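PDB 3B48: phosphoenolpyruvate--glycerone phosphotransferase from Enterococcus faecalis, which probably relays phosphoryl groups from phosphoenolpyruvate through histidine residues, as the homodimeric DhaM component of the dihydroxyacetone kinase complex. Local coordinates for residues Lys5-Leu10 with Glu33-Ser38; Glu66-Ala71 with His94-Asp99; Leu10-Lys15 with Phe70-Ser75. All blocks are in the same frame, centred on the assembly; numbering follows the deposited sequence.

Overall arrangement
All three contacts share one parallel sheet ordered 35-38, 6-11, 66-71, 95-97. Contact 1 joins strand 6-11 to border strand 35-38, and contact 2 joins strand 66-71 to 95-97 at the other border; their centres lie about 10 Å apart. Contact 3 continues both central strands past their C-terminal ends, sharing L10 with contact 1 and F70 and A71 with contact 2, its centre about 15 Å and 13 Å from theirs. Along the chain contact 1 closes before contact 2 opens, contact 3 crosses contact 1, and contact 2 begins where contact 3 ends. Contacts 1 and 2 build the sheet whose C-terminal edge contact 3 forms, probably the phosphoryl-transfer site beside the second subunit.

Contact 1 (Lys5-Leu10 with Glu33-Ser38); sequences KADILL and EITIHS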
ATOM      1  N   LYS B   5     -17.109  -3.216  17.249  1.00 40.99           N
ATOM      2  CA  LYS B   5     -16.058  -2.230  17.415  1.00 38.66           C
ATOM      3  C   LYS B   5     -14.739  -2.682  16.818  1.00 36.88           C
ATOM      4  O   LYS B   5     -14.159  -3.678  17.236  1.00 36.16           O
ATOM      5  CB  LYS B   5     -15.956  -1.805  18.874  1.00 38.58           C
ATOM      6  CG  LYS B   5     -17.012  -0.771  19.201  1.00 39.30           C
ATOM      7  CD  LYS B   5     -17.661  -0.985  20.542  1.00 39.67           C
ATOM      8  CE  LYS B   5     -18.784   0.008  20.746  1.00 40.10           C
ATOM      9  NZ  LYS B   5     -19.024   0.212  22.199  1.00 40.43           N
ATOM     10  N   ALA B   6     -14.295  -1.935  15.809  1.00 35.33           N
ATOM     11  CA  ALA B   6     -13.092  -2.258  15.057  1.00 33.87           C
ATOM     12  C   ALA B   6     -12.143  -1.065  14.896  1.00 32.81           C
ATOM     13  O   ALA B   6     -12.568   0.094  14.774  1.00 32.24           O
ATOM     14  CB  ALA B   6     -13.438  -2.843  13.719  1.00 33.25           C
ATOM     15  N   ASP B   7     -10.854  -1.378  14.959  1.00 31.33           N
ATOM     16  CA  ASP B   7      -9.805  -0.436  14.623  1.00 30.62           C
ATOM     17  C   ASP B   7      -8.869  -1.075  13.616  1.00 29.84           C
ATOM     18  O   ASP B   7      -8.588  -2.292  13.686  1.00 28.99           O
ATOM     19  CB  ASP B   7      -9.006  -0.032  15.861  1.00 30.04           C
ATOM     20  CG  ASP B   7      -9.857   0.620  16.922  1.00 31.59           C
ATOM     21  OD1 ASP B   7     -10.860   0.001  17.325  1.00 33.66           O
ATOM     22  OD2 ASP B   7      -9.505   1.733  17.385  1.00 32.15           O
ATOM     23  N   ILE B   8      -8.407  -0.243  12.683  1.00 29.26           N
ATOM     24  CA  ILE B   8      -7.365  -0.597  11.736  1.00 28.84           C
ATOM     25  C   ILE B   8      -6.071   0.083  12.126  1.00 29.20           C
ATOM     26  O   ILE B   8      -5.978   1.323  12.211  1.00 29.54           O
ATOM     27  CB  ILE B   8      -7.729  -0.194  10.293  1.00 29.35           C
ATOM     28  CG1 ILE B   8      -8.914  -1.022   9.781  1.00 28.04           C
ATOM     29  CG2 ILE B   8      -6.509  -0.338   9.366  1.00 28.63           C
ATOM     30  CD1 ILE B   8      -9.580  -0.440   8.578  1.00 29.86           C
ATOM     31  N   LEU B   9      -5.061  -0.738  12.357  1.00 29.56           N
ATOM     32  CA  LEU B   9      -3.742  -0.228  12.731  1.00 29.24           C
ATOM     33  C   LEU B   9      -2.788  -0.496  11.572  1.00 28.72           C
ATOM     34  O   LEU B   9      -2.622  -1.660  11.118  1.00 27.73           O
ATOM     35  CB  LEU B   9      -3.228  -0.847  14.043  1.00 29.62           C
ATOM     36  CG  LEU B   9      -3.912  -0.650  15.413  1.00 29.24           C
ATOM     37  CD1 LEU B   9      -5.349  -1.255  15.493  1.00 29.39           C
ATOM     38  CD2 LEU B   9      -2.996  -1.260  16.494  1.00 29.08           C
ATOM     39  N   LEU B  10      -2.210   0.617  11.112  1.00 27.41           N
ATOM     40  CA  LEU B  10      -1.397   0.710   9.918  1.00 27.23           C
ATOM     41  C   LEU B  10       0.058   0.905  10.331  1.00 27.12           C
ATOM     42  O   LEU B  10       0.431   1.985  10.815  1.00 26.81           O
ATOM     43  CB  LEU B  10      -1.836   1.928   9.075  1.00 26.40           C
ATOM     44  CG  LEU B  10      -3.325   2.037   8.693  1.00 24.84           C
ATOM     45  CD1 LEU B  10      -3.578   3.416   8.109  1.00 22.73           C
ATOM     46  CD2 LEU B  10      -3.617   0.996   7.674  1.00 22.71           C
ATOM     47  N   GLU B  33     -17.502   3.485   9.991  1.00 28.55           N
ATOM     48  CA  GLU B  33     -17.743   2.466  11.009  1.00 28.23           C
ATOM     49  C   GLU B  33     -16.451   1.799  11.508  1.00 27.87           C
ATOM     50  O   GLU B  33     -16.473   0.679  11.985  1.00 28.48           O
ATOM     51  CB  GLU B  33     -18.787   1.409  10.505  1.00 28.22           C
ATOM     52  N   ILE B  34     -15.319   2.495  11.417  1.00 27.29           N
ATOM     53  CA  ILE B  34     -14.053   1.926  11.886  1.00 26.25           C
ATOM     54  C   ILE B  34     -13.055   3.028  12.243  1.00 25.49           C
ATOM     55  O   ILE B  34     -13.028   4.099  11.595  1.00 26.10           O
ATOM     56  CB  ILE B  34     -13.500   0.906  10.865  1.00 25.95           C
ATOM     57  CG1 ILE B  34     -12.396   0.044  11.479  1.00 25.21           C
ATOM     58  CG2 ILE B  34     -13.083   1.600   9.548  1.00 27.39           C
ATOM     59  CD1 ILE B  34     -12.312  -1.322  10.847  1.00 27.30           C
ATOM     60  N   THR B  35     -12.291   2.798  13.300  1.00 23.91           N
ATOM     61  CA  THR B  35     -11.221   3.730  13.686  1.00 23.34           C
ATOM     62  C   THR B  35      -9.900   3.298  13.031  1.00 23.89           C
ATOM     63  O   THR B  35      -9.559   2.125  13.043  1.00 24.32           O
ATOM     64  CB  THR B  35     -11.122   3.885  15.207  1.00 22.68           C
ATOM     65  OG1 THR B  35     -12.408   4.296  15.693  1.00 22.00           O
ATOM     66  CG2 THR B  35     -10.101   4.994  15.599  1.00 21.79           C
ATOM     67  N   ILE B  36      -9.204   4.249  12.403  1.00 24.59           N
ATOM     68  CA  ILE B  36      -7.905   4.021  11.740  1.00 24.55           C
ATOM     69  C   ILE B  36      -6.822   4.721  12.549  1.00 24.57           C
ATOM     70  O   ILE B  36      -6.973   5.876  12.887  1.00 23.93           O
ATOM     71  CB  ILE B  36      -7.854   4.600  10.291  1.00 24.00           C
ATOM     72  CG1 ILE B  36      -9.073   4.199   9.449  1.00 25.73           C
ATOM     73  CG2 ILE B  36      -6.592   4.199   9.573  1.00 24.32           C
ATOM     74  CD1 ILE B  36      -9.334   2.720   9.372  1.00 29.02           C
ATOM     75  N   HIS B  37      -5.726   4.020  12.826  1.00 25.26           N
ATOM     76  CA  HIS B  37      -4.584   4.604  13.529  1.00 25.64           C
ATOM     77  C   HIS B  37      -3.394   4.656  12.549  1.00 26.14           C
ATOM     78  O   HIS B  37      -3.029   3.623  11.974  1.00 26.07           O
ATOM     79  CB  HIS B  37      -4.241   3.771  14.776  1.00 25.16           C
ATOM     80  CG  HIS B  37      -5.378   3.642  15.753  1.00 26.11           C
ATOM     81  ND1 HIS B  37      -5.552   4.500  16.816  1.00 24.89           N
ATOM     82  CD2 HIS B  37      -6.414   2.772  15.805  1.00 27.18           C
ATOM     83  CE1 HIS B  37      -6.621   4.146  17.500  1.00 24.90           C
ATOM     84  NE2 HIS B  37      -7.170   3.105  16.901  1.00 25.61           N
ATOM     85  N   SER B  38      -2.829   5.851  12.329  1.00 25.79           N
ATOM     86  CA  SER B  38      -1.609   5.967  11.560  1.00 25.94           C
ATOM     87  C   SER B  38      -0.412   5.675  12.464  1.00 26.23           C
ATOM     88  O   SER B  38      -0.042   6.504  13.324  1.00 26.76           O
ATOM     89  CB  SER B  38      -1.478   7.356  10.911  1.00 25.75           C
ATOM     90  OG  SER B  38      -0.210   7.470  10.277  1.00 26.02           O
TER
HETATM   91  O   HOH W   1     -15.949   0.622  14.560  1.00 25.97           O
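H37 and D7 meet on the face of two parallel strands that also carries L9, where H37 NE2 donates to D7 OD2 at 2.8 Å in a nearly straight bond (169°). The oxygen offers its anti lone pair, and the imidazole and carboxylate are almost coplanar, 12° apart. On the face of I8 and I36 the packing is aliphatic and tight. I36 CD1 comes within 3.3 Å of I8 CD1, its chi2 of -54° swinging the methyl across to its neighbour. I34 reaches in at about a right angle to I8, its CD1 lying 3.4 Å from A6 CB and 3.6 Å from I8 CG1. Farther along, L10 CD1 presses on I36 CG2 at 3.4 Å.

Backbone bonds set this register: T35 N donates to A6 O, I8 N to T35 O, H37 N to I8 O, and L10 N to H37 O. The other oxygen of D7, OD1, forms a salt bridge with R65, which fixes the carboxylate from a second direction. The two strands frame a beta-alpha-beta unit through helix 15-27; helix 102-113 covers I8 and I34 with A110, while helix 51-60 packs I54 and I58 on L9 and T57 on H37.

Contact 2 (Glu66-Ala71 with His94-Asp99); sequences EFLIFA and HYHLVD
E66 grips two histidines with one oxygen: OE1 accepts from H96 NE2 at 3.0 Å and from H94 ND1 at 3.2 Å, the two donors arriving from opposite faces of the carboxylate plane. H96 comes on the anti side with the oxygen in its ring plane, H94 on the syn side. A bend at chi2 (-60°) carries E66 CD to this position between them. A charged carboxylate would be expected to stabilise positive charge on either ring, though each bond needs only a neutral tautomer. F67 N donates to H94 O and F67 O accepts from H96 N, so that F67 pairs with both residues flanking Y95. L68 CD2 lies 3.4 Å from H96 CD2, and L68 CB packs on V98 CG2.

Such bonding is that of parallel neighbours in an alpha/beta sheet with helices on both faces; here helices 75-84 and 89-92 make the return connection, and strand 95-97 is the border strand.

I69 places CD1 over one face of the Y95 ring, a CH-pi contact 3.7 Å from the centroid; the phenol's OH is bonded to S80 O. I69 N and O pair with H96 O and V98 N. F70 offers a ring face to V98 CG2, 4.0 Å from the centroid and offset toward the rim. At A71 a water links its N to V98 O, while A71 O accepts from K132 NZ of the second subunit.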
ATOM      1  N   GLU B  66     -12.075  -4.949  18.356  1.00 28.51           N
ATOM      2  CA  GLU B  66     -11.240  -5.856  17.569  1.00 28.96           C
ATOM      3  C   GLU B  66     -10.181  -5.050  16.868  1.00 27.73           C
ATOM      4  O   GLU B  66     -10.497  -4.061  16.206  1.00 27.84           O
ATOM      5  CB  GLU B  66     -12.083  -6.582  16.519  1.00 29.00           C
ATOM      6  CG  GLU B  66     -13.292  -7.236  17.143  1.00 31.33           C
ATOM      7  CD  GLU B  66     -12.908  -8.272  18.192  1.00 33.97           C
ATOM      8  OE1 GLU B  66     -11.766  -8.809  18.120  1.00 32.74           O
ATOM      9  OE2 GLU B  66     -13.763  -8.554  19.067  1.00 35.59           O
ATOM     10  N   PHE B  67      -8.927  -5.455  17.020  1.00 27.55           N
ATOM     11  CA  PHE B  67      -7.806  -4.690  16.445  1.00 26.96           C
ATOM     12  C   PHE B  67      -7.179  -5.432  15.286  1.00 27.31           C
ATOM     13  O   PHE B  67      -6.600  -6.519  15.475  1.00 26.86           O
ATOM     14  CB  PHE B  67      -6.737  -4.370  17.490  1.00 26.84           C
ATOM     15  CG  PHE B  67      -7.257  -3.618  18.696  1.00 25.83           C
ATOM     16  CD1 PHE B  67      -7.393  -2.220  18.662  1.00 25.17           C
ATOM     17  CD2 PHE B  67      -7.582  -4.305  19.871  1.00 24.20           C
ATOM     18  CE1 PHE B  67      -7.864  -1.523  19.760  1.00 24.66           C
ATOM     19  CE2 PHE B  67      -8.058  -3.632  20.980  1.00 24.54           C
ATOM     20  CZ  PHE B  67      -8.201  -2.239  20.944  1.00 25.84           C
ATOM     21  N   LEU B  68      -7.293  -4.819  14.105  1.00 27.30           N
ATOM     22  CA  LEU B  68      -6.757  -5.347  12.829  1.00 28.40           C
ATOM     23  C   LEU B  68      -5.450  -4.681  12.434  1.00 28.01           C
ATOM     24  O   LEU B  68      -5.399  -3.457  12.218  1.00 27.78           O
ATOM     25  CB  LEU B  68      -7.779  -5.170  11.695  1.00 28.05           C
ATOM     26  CG  LEU B  68      -9.264  -5.421  11.988  1.00 30.57           C
ATOM     27  CD1 LEU B  68     -10.020  -5.643  10.683  1.00 32.98           C
ATOM     28  CD2 LEU B  68      -9.554  -6.558  12.991  1.00 31.05           C
ATOM     29  N   ILE B  69      -4.391  -5.482  12.375  1.00 28.78           N
ATOM     30  CA  ILE B  69      -3.026  -4.967  12.134  1.00 28.06           C
ATOM     31  C   ILE B  69      -2.529  -5.229  10.705  1.00 27.40           C
ATOM     32  O   ILE B  69      -2.416  -6.380  10.302  1.00 27.55           O
ATOM     33  CB  ILE B  69      -1.987  -5.486  13.212  1.00 29.17           C
ATOM     34  CG1 ILE B  69      -2.127  -4.718  14.532  1.00 28.43           C
ATOM     35  CG2 ILE B  69      -0.572  -5.247  12.766  1.00 27.19           C
ATOM     36  CD1 ILE B  69      -3.276  -5.124  15.391  1.00 27.02           C
ATOM     37  N   PHE B  70      -2.291  -4.150   9.953  1.00 26.14           N
ATOM     38  CA  PHE B  70      -1.687  -4.205   8.631  1.00 26.47           C
ATOM     39  C   PHE B  70      -0.253  -3.612   8.639  1.00 26.68           C
ATOM     40  O   PHE B  70       0.000  -2.585   9.268  1.00 26.63           O
ATOM     41  CB  PHE B  70      -2.536  -3.464   7.591  1.00 24.76           C
ATOM     42  CG  PHE B  70      -3.960  -3.903   7.549  1.00 26.59           C
ATOM     43  CD1 PHE B  70      -4.436  -4.658   6.482  1.00 25.71           C
ATOM     44  CD2 PHE B  70      -4.836  -3.587   8.585  1.00 24.16           C
ATOM     45  CE1 PHE B  70      -5.752  -5.080   6.453  1.00 26.92           C
ATOM     46  CE2 PHE B  70      -6.168  -3.994   8.534  1.00 24.34           C
ATOM     47  CZ  PHE B  70      -6.617  -4.746   7.482  1.00 24.19           C
ATOM     48  N   ALA B  71       0.668  -4.285   7.955  1.00 26.54           N
ATOM     49  CA  ALA B  71       2.037  -3.784   7.766  1.00 27.64           C
ATOM     50  C   ALA B  71       2.411  -3.920   6.297  1.00 27.62           C
ATOM     51  O   ALA B  71       1.804  -4.703   5.551  1.00 27.69           O
ATOM     52  CB  ALA B  71       3.038  -4.528   8.660  1.00 27.38           C
ATOM     53  N   HIS B  94      -8.180 -10.394  20.893  1.00 28.71           N
ATOM     54  CA  HIS B  94      -8.702  -9.302  20.097  1.00 28.63           C
ATOM     55  C   HIS B  94      -7.695  -8.697  19.110  1.00 27.90           C
ATOM     56  O   HIS B  94      -7.971  -7.666  18.521  1.00 27.55           O
ATOM     57  CB  HIS B  94      -9.308  -8.243  21.024  1.00 29.02           C
ATOM     58  CG  HIS B  94     -10.438  -8.768  21.850  1.00 30.19           C
ATOM     59  ND1 HIS B  94     -11.520  -9.423  21.295  1.00 31.41           N
ATOM     60  CD2 HIS B  94     -10.639  -8.778  23.189  1.00 32.51           C
ATOM     61  CE1 HIS B  94     -12.343  -9.801  22.256  1.00 30.67           C
ATOM     62  NE2 HIS B  94     -11.836  -9.416  23.414  1.00 30.47           N
ATOM     63  N   TYR B  95      -6.539  -9.345  18.930  1.00 27.37           N
ATOM     64  CA  TYR B  95      -5.471  -8.825  18.057  1.00 26.96           C
ATOM     65  C   TYR B  95      -5.311  -9.694  16.814  1.00 27.11           C
ATOM     66  O   TYR B  95      -5.020 -10.908  16.906  1.00 26.52           O
ATOM     67  CB  TYR B  95      -4.171  -8.788  18.841  1.00 26.80           C
ATOM     68  CG  TYR B  95      -2.943  -8.149  18.190  1.00 27.20           C
ATOM     69  CD1 TYR B  95      -2.512  -6.892  18.618  1.00 27.60           C
ATOM     70  CD2 TYR B  95      -2.149  -8.833  17.238  1.00 26.69           C
ATOM     71  CE1 TYR B  95      -1.373  -6.307  18.096  1.00 27.35           C
ATOM     72  CE2 TYR B  95      -0.983  -8.236  16.711  1.00 25.59           C
ATOM     73  CZ  TYR B  95      -0.621  -6.967  17.169  1.00 25.14           C
ATOM     74  OH  TYR B  95       0.479  -6.310  16.743  1.00 25.54           O
ATOM     75  N   HIS B  96      -5.505  -9.074  15.650  1.00 27.53           N
ATOM     76  CA  HIS B  96      -5.543  -9.820  14.381  1.00 27.96           C
ATOM     77  C   HIS B  96      -4.531  -9.286  13.376  1.00 28.13           C
ATOM     78  O   HIS B  96      -4.707  -8.182  12.819  1.00 29.33           O
ATOM     79  CB  HIS B  96      -6.946  -9.819  13.729  1.00 28.03           C
ATOM     80  CG  HIS B  96      -8.097  -9.935  14.696  1.00 26.96           C
ATOM     81  ND1 HIS B  96      -8.641 -11.142  15.074  1.00 28.40           N
ATOM     82  CD2 HIS B  96      -8.829  -8.983  15.325  1.00 26.67           C
ATOM     83  CE1 HIS B  96      -9.646 -10.932  15.908  1.00 28.74           C
ATOM     84  NE2 HIS B  96      -9.778  -9.628  16.080  1.00 28.46           N
ATOM     85  N   LEU B  97      -3.493 -10.080  13.133  1.00 27.34           N
ATOM     86  CA  LEU B  97      -2.507  -9.816  12.103  1.00 26.60           C
ATOM     87  C   LEU B  97      -3.123 -10.173  10.765  1.00 27.02           C
ATOM     88  O   LEU B  97      -3.410 -11.350  10.489  1.00 26.08           O
ATOM     89  CB  LEU B  97      -1.262 -10.688  12.310  1.00 26.72           C
ATOM     90  CG  LEU B  97      -0.388 -10.414  13.522  1.00 27.38           C
ATOM     91  CD1 LEU B  97       0.598 -11.563  13.730  1.00 27.78           C
ATOM     92  CD2 LEU B  97       0.329  -9.071  13.406  1.00 27.59           C
ATOM     93  N   VAL B  98      -3.323  -9.174   9.915  1.00 27.07           N
ATOM     94  CA  VAL B  98      -4.075  -9.437   8.705  1.00 27.13           C
ATOM     95  C   VAL B  98      -3.101  -9.684   7.588  1.00 27.47           C
ATOM     96  O   VAL B  98      -2.354  -8.790   7.188  1.00 27.50           O
ATOM     97  CB  VAL B  98      -5.077  -8.313   8.328  1.00 27.27           C
ATOM     98  CG1 VAL B  98      -6.142  -8.848   7.344  1.00 25.14           C
ATOM     99  CG2 VAL B  98      -5.749  -7.738   9.556  1.00 27.05           C
ATOM    100  N   ASP B  99      -3.087 -10.921   7.098  1.00 27.86           N
ATOM    101  CA  ASP B  99      -2.200 -11.277   6.000  1.00 26.65           C
ATOM    102  C   ASP B  99      -2.747 -10.700   4.704  1.00 26.01           C
ATOM    103  O   ASP B  99      -3.404 -11.383   3.920  1.00 24.97           O
ATOM    104  CB  ASP B  99      -2.027 -12.783   5.905  1.00 27.20           C
ATOM    105  CG  ASP B  99      -0.720 -13.159   5.259  1.00 28.46           C
ATOM    106  OD1 ASP B  99      -0.255 -12.398   4.387  1.00 31.03           O
ATOM    107  OD2 ASP B  99      -0.148 -14.201   5.621  1.00 31.51           O
TER
HETATM  108  O   HOH W   2      -0.841  -6.412   6.678  1.00 15.88           O

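Contact 3 (Leu10-Lys15 with Phe70-Ser75); sequences LVSHSK and FADLGS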
ATOM      1  N   LEU B  10      -2.210   0.617  11.112  1.00 27.41           N
ATOM      2  CA  LEU B  10      -1.397   0.710   9.918  1.00 27.23           C
ATOM      3  C   LEU B  10       0.058   0.905  10.331  1.00 27.12           C
ATOM      4  O   LEU B  10       0.431   1.985  10.815  1.00 26.81           O
ATOM      5  CB  LEU B  10      -1.836   1.928   9.075  1.00 26.40           C
ATOM      6  CG  LEU B  10      -3.325   2.037   8.693  1.00 24.84           C
ATOM      7  CD1 LEU B  10      -3.578   3.416   8.109  1.00 22.73           C
ATOM      8  CD2 LEU B  10      -3.617   0.996   7.674  1.00 22.71           C
ATOM      9  N   VAL B  11       0.862  -0.137  10.123  1.00 26.38           N
ATOM     10  CA  VAL B  11       2.303  -0.120  10.455  1.00 25.84           C
ATOM     11  C   VAL B  11       3.203  -0.035   9.205  1.00 24.96           C
ATOM     12  O   VAL B  11       2.978  -0.706   8.227  1.00 22.88           O
ATOM     13  CB  VAL B  11       2.673  -1.317  11.339  1.00 25.90           C
ATOM     14  CG1 VAL B  11       4.065  -1.129  11.934  1.00 25.72           C
ATOM     15  CG2 VAL B  11       1.574  -1.491  12.426  1.00 24.56           C
ATOM     16  N   SER B  12       4.192   0.854   9.245  1.00 24.89           N
ATOM     17  CA  SER B  12       5.081   1.014   8.111  1.00 25.06           C
ATOM     18  C   SER B  12       6.352   1.615   8.632  1.00 24.83           C
ATOM     19  O   SER B  12       6.341   2.133   9.724  1.00 24.97           O
ATOM     20  CB  SER B  12       4.429   1.950   7.068  1.00 24.78           C
ATOM     21  OG  SER B  12       5.233   2.114   5.911  1.00 23.54           O
ATOM     22  N   HIS B  13       7.440   1.567   7.858  1.00 25.19           N
ATOM     23  CA  HIS B  13       8.551   2.513   8.079  1.00 26.11           C
ATOM     24  C   HIS B  13       8.150   3.978   7.893  1.00 25.88           C
ATOM     25  O   HIS B  13       8.657   4.833   8.555  1.00 25.76           O
ATOM     26  CB  HIS B  13       9.725   2.215   7.150  1.00 26.01           C
ATOM     27  CG  HIS B  13      10.620   1.133   7.644  1.00 27.94           C
ATOM     28  ND1 HIS B  13      11.983   1.146   7.438  1.00 34.07           N
ATOM     29  CD2 HIS B  13      10.355   0.011   8.350  1.00 29.44           C
ATOM     30  CE1 HIS B  13      12.516   0.072   7.991  1.00 34.05           C
ATOM     31  NE2 HIS B  13      11.547  -0.632   8.550  1.00 32.98           N
ATOM     32  N   SER B  14       7.232   4.242   6.973  1.00 26.93           N
ATOM     33  CA  SER B  14       6.912   5.603   6.535  1.00 27.20           C
ATOM     34  C   SER B  14       5.648   6.068   7.221  1.00 28.04           C
ATOM     35  O   SER B  14       4.598   5.433   7.088  1.00 27.87           O
ATOM     36  CB  SER B  14       6.746   5.626   4.996  1.00 27.54           C
ATOM     37  OG  SER B  14       6.198   6.827   4.472  1.00 24.13           O
ATOM     38  N   LYS B  15       5.776   7.166   7.971  1.00 29.04           N
ATOM     39  CA  LYS B  15       4.640   7.876   8.547  1.00 29.75           C
ATOM     40  C   LYS B  15       3.864   8.555   7.419  1.00 30.16           C
ATOM     41  O   LYS B  15       2.641   8.683   7.488  1.00 29.81           O
ATOM     42  CB  LYS B  15       5.080   8.886   9.621  1.00 29.07           C
ATOM     43  CG  LYS B  15       3.889   9.672  10.248  1.00 29.94           C
ATOM     44  CD  LYS B  15       4.297  10.496  11.501  1.00 30.61           C
ATOM     45  CE  LYS B  15       3.328  11.657  11.825  1.00 32.11           C
ATOM     46  NZ  LYS B  15       2.013  11.213  12.419  1.00 34.91           N
ATOM     47  N   PHE B  70      -2.291  -4.150   9.953  1.00 26.14           N
ATOM     48  CA  PHE B  70      -1.687  -4.205   8.631  1.00 26.47           C
ATOM     49  C   PHE B  70      -0.253  -3.612   8.639  1.00 26.68           C
ATOM     50  O   PHE B  70       0.000  -2.585   9.268  1.00 26.63           O
ATOM     51  CB  PHE B  70      -2.536  -3.464   7.591  1.00 24.76           C
ATOM     52  CG  PHE B  70      -3.960  -3.903   7.549  1.00 26.59           C
ATOM     53  CD1 PHE B  70      -4.436  -4.658   6.482  1.00 25.71           C
ATOM     54  CD2 PHE B  70      -4.836  -3.587   8.585  1.00 24.16           C
ATOM     55  CE1 PHE B  70      -5.752  -5.080   6.453  1.00 26.92           C
ATOM     56  CE2 PHE B  70      -6.168  -3.994   8.534  1.00 24.34           C
ATOM     57  CZ  PHE B  70      -6.617  -4.746   7.482  1.00 24.19           C
ATOM     58  N   ALA B  71       0.668  -4.285   7.955  1.00 26.54           N
ATOM     59  CA  ALA B  71       2.037  -3.784   7.766  1.00 27.64           C
ATOM     60  C   ALA B  71       2.411  -3.920   6.297  1.00 27.62           C
ATOM     61  O   ALA B  71       1.804  -4.703   5.551  1.00 27.69           O
ATOM     62  CB  ALA B  71       3.038  -4.528   8.660  1.00 27.38           C
ATOM     63  N   ASP B  72       3.379  -3.138   5.850  1.00 27.75           N
ATOM     64  CA  ASP B  72       3.877  -3.362   4.501  1.00 27.97           C
ATOM     65  C   ASP B  72       5.056  -4.335   4.502  1.00 28.58           C
ATOM     66  O   ASP B  72       4.956  -5.440   3.981  1.00 28.39           O
ATOM     67  CB  ASP B  72       4.205  -2.063   3.781  1.00 28.02           C
ATOM     68  CG  ASP B  72       5.021  -1.056   4.643  1.00 29.99           C
ATOM     69  OD1 ASP B  72       5.654  -1.424   5.676  1.00 27.23           O
ATOM     70  OD2 ASP B  72       5.037   0.133   4.229  1.00 31.56           O
ATOM     71  N   LEU B  73       6.163  -3.930   5.105  1.00 29.07           N
ATOM     72  CA  LEU B  73       7.425  -4.570   4.843  1.00 30.04           C
ATOM     73  C   LEU B  73       8.371  -4.485   6.020  1.00 30.70           C
ATOM     74  O   LEU B  73       8.304  -3.551   6.845  1.00 32.02           O
ATOM     75  CB  LEU B  73       8.121  -3.865   3.660  1.00 30.63           C
ATOM     76  CG  LEU B  73       7.501  -3.733   2.251  1.00 30.34           C
ATOM     77  CD1 LEU B  73       8.005  -2.473   1.645  1.00 28.71           C
ATOM     78  CD2 LEU B  73       7.812  -4.949   1.352  1.00 33.67           C
ATOM     79  N   GLY B  74       9.309  -5.422   6.044  1.00 30.56           N
ATOM     80  CA  GLY B  74      10.472  -5.319   6.886  1.00 30.19           C
ATOM     81  C   GLY B  74      10.210  -5.373   8.359  1.00 29.81           C
ATOM     82  O   GLY B  74       9.680  -6.345   8.866  1.00 30.15           O
ATOM     83  N   SER B  75      10.610  -4.311   9.038  1.00 30.11           N
ATOM     84  CA  SER B  75      10.581  -4.254  10.479  1.00 30.11           C
ATOM     85  C   SER B  75       9.190  -3.863  10.949  1.00 29.38           C
ATOM     86  O   SER B  75       8.844  -4.071  12.106  1.00 29.49           O
ATOM     87  CB  SER B  75      11.642  -3.271  11.004  1.00 30.64           C
ATOM     88  OG  SER B  75      11.234  -1.927  10.796  1.00 32.26           O
TER
HETATM   89  O   HOH W   3       7.882  -0.466   6.026  1.00 21.65           O
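V11 N donates to F70 O at 2.7 Å, the last firm backbone bond before the central strands part; the next, D72 N to V11 O, is weak at 3.4 Å. Side chains then make the tight part. S12 OG donates to D72 OD2 at 2.6 Å, on the syn side, and the same hydroxyl accepts from S14 N at 3.1 Å, closing an ST turn. In D72, chi1 of 46° sets CG between the backbone N and carbonyl carbon, from where the carboxylate meets S12, and OD1 takes L73 N at 2.6 Å in a bent bond (136°). The S12 hydroxyl and D72 carboxylate, both in buried residues, are thus each held by more than one partner.

Toward the loop side the backbones diverge, the CA atoms of H13 and S75 lying 7.5 Å apart, and both residues are partly exposed, unlike buried V11, S12 and D72. A water bridges the two segments here, accepting from H13 N and donating to D72 OD1 and L73 O. Beyond it H13 reaches across edge-on, NE2 2.6 Å from S75 OG in a hydrogen bond whose donor may be either atom.

D72 O accepts from K132 NZ of the second subunit. The position of H13 at the end of the first strand is consistent with its being the phosphoryl-carrying histidine, as in EIIA-mannose relatives; S75 would then orient its ring, and D72 its backbone through water.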